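NOVP (Streptomyces caeruleus, PDB 2WK1) methylates the 4-hydroxyl of the noviose sugar with S-adenosyl-L-methionine, the penultimate step in making the antibiotic novobiocin, and works as a homodimer. Local coordinates at residues 120-125 with 179-184. Residues are numbered along the deposited sequence; the frame is centred on the assembly and turned at random.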
loop_
_atom_site.group_PDB
_atom_site.type_symbol
_atom_site.label_atom_id
_atom_site.label_comp_id
_atom_site.label_asym_id
_atom_site.label_seq_id
_atom_site.Cartn_x
_atom_site.Cartn_y
_atom_site.Cartn_z
ATOM N N ALA A 120 -2.781 -7.765 -10.641
ATOM C CA ALA A 120 -3.907 -8.708 -10.481
ATOM C C ALA A 120 -3.422 -10.064 -9.968
ATOM O O ALA A 120 -4.060 -10.689 -9.110
ATOM C CB ALA A 120 -4.666 -8.872 -11.797
ATOM N N CYS A 121 -2.269 -10.503 -10.463
ATOM C CA CYS A 121 -1.669 -11.739 -10.010
ATOM C C CYS A 121 -1.105 -11.634 -8.598
ATOM O O CYS A 121 -1.183 -12.601 -7.834
ATOM C CB CYS A 121 -0.584 -12.228 -10.951
ATOM S SG CYS A 121 -1.139 -12.680 -12.557
ATOM N N ILE A 122 -0.576 -10.470 -8.223
ATOM C CA ILE A 122 -0.155 -10.244 -6.846
ATOM C C ILE A 122 -1.351 -10.363 -5.936
ATOM O O ILE A 122 -1.252 -10.984 -4.884
ATOM C CB ILE A 122 0.565 -8.879 -6.718
ATOM C CG1 ILE A 122 1.889 -8.902 -7.483
ATOM C CG2 ILE A 122 0.789 -8.499 -5.250
ATOM C CD1 ILE A 122 2.514 -7.527 -7.711
ATOM N N LEU A 123 -2.484 -9.763 -6.298
ATOM C CA LEU A 123 -3.676 -9.947 -5.491
ATOM C C LEU A 123 -4.056 -11.415 -5.333
ATOM O O LEU A 123 -4.362 -11.863 -4.223
ATOM C CB LEU A 123 -4.864 -9.140 -6.054
ATOM C CG LEU A 123 -6.168 -9.283 -5.225
ATOM C CD1 LEU A 123 -6.032 -8.773 -3.822
ATOM C CD2 LEU A 123 -7.359 -8.614 -5.920
ATOM N N MET A 124 -4.060 -12.160 -6.429
ATOM C CA MET A 124 -4.389 -13.586 -6.338
ATOM C C MET A 124 -3.488 -14.289 -5.329
ATOM O O MET A 124 -3.956 -15.072 -4.506
ATOM C CB MET A 124 -4.265 -14.229 -7.706
ATOM C CG MET A 124 -5.301 -13.759 -8.695
ATOM S SD MET A 124 -5.047 -14.627 -10.309
ATOM C CE MET A 124 -6.418 -13.926 -11.255
ATOM N N ARG A 125 -2.179 -14.038 -5.393
ATOM C CA ARG A 125 -1.286 -14.672 -4.446
ATOM C C ARG A 125 -1.543 -14.198 -3.023
ATOM O O ARG A 125 -1.475 -14.987 -2.085
ATOM C CB ARG A 125 0.179 -14.427 -4.829
ATOM C CG ARG A 125 1.200 -15.029 -3.875
ATOM C CD ARG A 125 1.166 -16.525 -3.849
ATOM N NE ARG A 125 1.940 -17.153 -2.768
ATOM C CZ ARG A 125 1.434 -17.538 -1.605
ATOM N NH1 ARG A 125 0.184 -17.300 -1.310
ATOM N NH2 ARG A 125 2.176 -18.224 -0.752
ATOM N N ARG A 179 10.116 -8.367 -9.331
ATOM C CA ARG A 179 10.436 -7.391 -8.317
ATOM C C ARG A 179 9.164 -6.885 -7.630
ATOM O O ARG A 179 9.140 -6.700 -6.418
ATOM C CB ARG A 179 11.225 -6.212 -8.905
ATOM C CG ARG A 179 11.661 -5.183 -7.883
ATOM N N ASN A 180 8.117 -6.648 -8.405
ATOM C CA ASN A 180 6.861 -6.177 -7.822
ATOM C C ASN A 180 6.290 -7.211 -6.845
ATOM O O ASN A 180 5.860 -6.855 -5.739
ATOM C CB ASN A 180 5.866 -5.814 -8.917
ATOM C CG ASN A 180 6.265 -4.563 -9.658
ATOM O OD1 ASN A 180 7.099 -3.780 -9.170
ATOM N ND2 ASN A 180 5.695 -4.356 -10.832
ATOM N N PHE A 181 6.307 -8.498 -7.206
ATOM C CA PHE A 181 5.888 -9.531 -6.256
ATOM C C PHE A 181 6.755 -9.487 -4.984
ATOM O O PHE A 181 6.251 -9.598 -3.860
ATOM C CB PHE A 181 5.995 -10.938 -6.858
ATOM C CG PHE A 181 4.776 -11.406 -7.593
ATOM C CD1 PHE A 181 4.585 -11.121 -8.930
ATOM C CD2 PHE A 181 3.824 -12.192 -6.948
ATOM C CE1 PHE A 181 3.475 -11.571 -9.596
ATOM C CE2 PHE A 181 2.702 -12.640 -7.620
ATOM C CZ PHE A 181 2.531 -12.358 -8.931
ATOM N N ARG A 182 8.071 -9.350 -5.169
ATOM C CA ARG A 182 8.973 -9.307 -4.027
ATOM C C ARG A 182 8.695 -8.117 -3.115
ATOM O O ARG A 182 8.808 -8.242 -1.887
ATOM C CB ARG A 182 10.415 -9.285 -4.500
ATOM C CG ARG A 182 11.397 -9.456 -3.351
ATOM C CD ARG A 182 12.696 -10.062 -3.758
ATOM N NE ARG A 182 13.344 -9.326 -4.823
ATOM C CZ ARG A 182 14.668 -9.127 -4.889
ATOM N NH1 ARG A 182 15.477 -9.584 -3.930
ATOM N NH2 ARG A 182 15.179 -8.439 -5.902
ATOM N N ASN A 183 8.276 -6.986 -3.700
ATOM C CA ASN A 183 7.963 -5.780 -2.926
ATOM C C ASN A 183 6.838 -6.022 -1.917
ATOM O O ASN A 183 6.754 -5.354 -0.884
ATOM C CB ASN A 183 7.561 -4.608 -3.834
ATOM C CG ASN A 183 8.715 -4.002 -4.604
ATOM O OD1 ASN A 183 9.874 -4.312 -4.388
ATOM N ND2 ASN A 183 8.374 -3.137 -5.549
ATOM N N TYR A 184 5.928 -6.935 -2.260
ATOM C CA TYR A 184 4.815 -7.320 -1.361
ATOM C C TYR A 184 5.159 -8.540 -0.516
ATOM O O TYR A 184 4.318 -9.026 0.232
ATOM C CB TYR A 184 3.545 -7.656 -2.178
ATOM C CG TYR A 184 2.885 -6.465 -2.844
ATOM C CD1 TYR A 184 3.344 -5.976 -4.058
ATOM C CD2 TYR A 184 1.816 -5.814 -2.251
ATOM C CE1 TYR A 184 2.756 -4.903 -4.662
ATOM C CE2 TYR A 184 1.202 -4.738 -2.853
ATOM C CZ TYR A 184 1.681 -4.268 -4.053
ATOM O OH TYR A 184 1.061 -3.167 -4.612
#
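I122 reaches between two aromatic rings and touches each with a different branch. Its CG1 sits almost exactly above the middle of the F181 ring, 3.5 Å from the centroid and 2° off the ring normal, a CH-pi contact. CG2, which chi1 of -67° sets anti to the backbone N, meets a face of Y184 nearer the rim, 3.9 Å from that centroid. The terminal CD1 continues to the backbone of N180, ending 3.9 Å from its C atom. A beta-branched side chain suits this place because its two arms part at CB and can serve both rings at once. F181 suits its own by offering a flat face to CG1 and an edge to two neighbours: C121 CB lies 3.7 Å from CZ, and R125 CB stands more loosely at 4.2 Å from CE2. In the Rossmann-like methyltransferase fold, this packing joins helix 119-130, which follows strand 109-113, to helix 174-183; the axes of the two short segments approach to 10.3 Å at 40°. C121, small enough for a helix face packed on the sheet, also touches V138 and V140 of strand 138-142. Polar ends lead away from this apolar centre to partners within the chain: R125 NH2 forms a salt bridge with D188, and Y184, a ring with a polar tip, hydrogen-bonds H83 through OH. R182 marks the exposed side; partly exposed N183 instead hydrogen-bonds E52 of the second subunit.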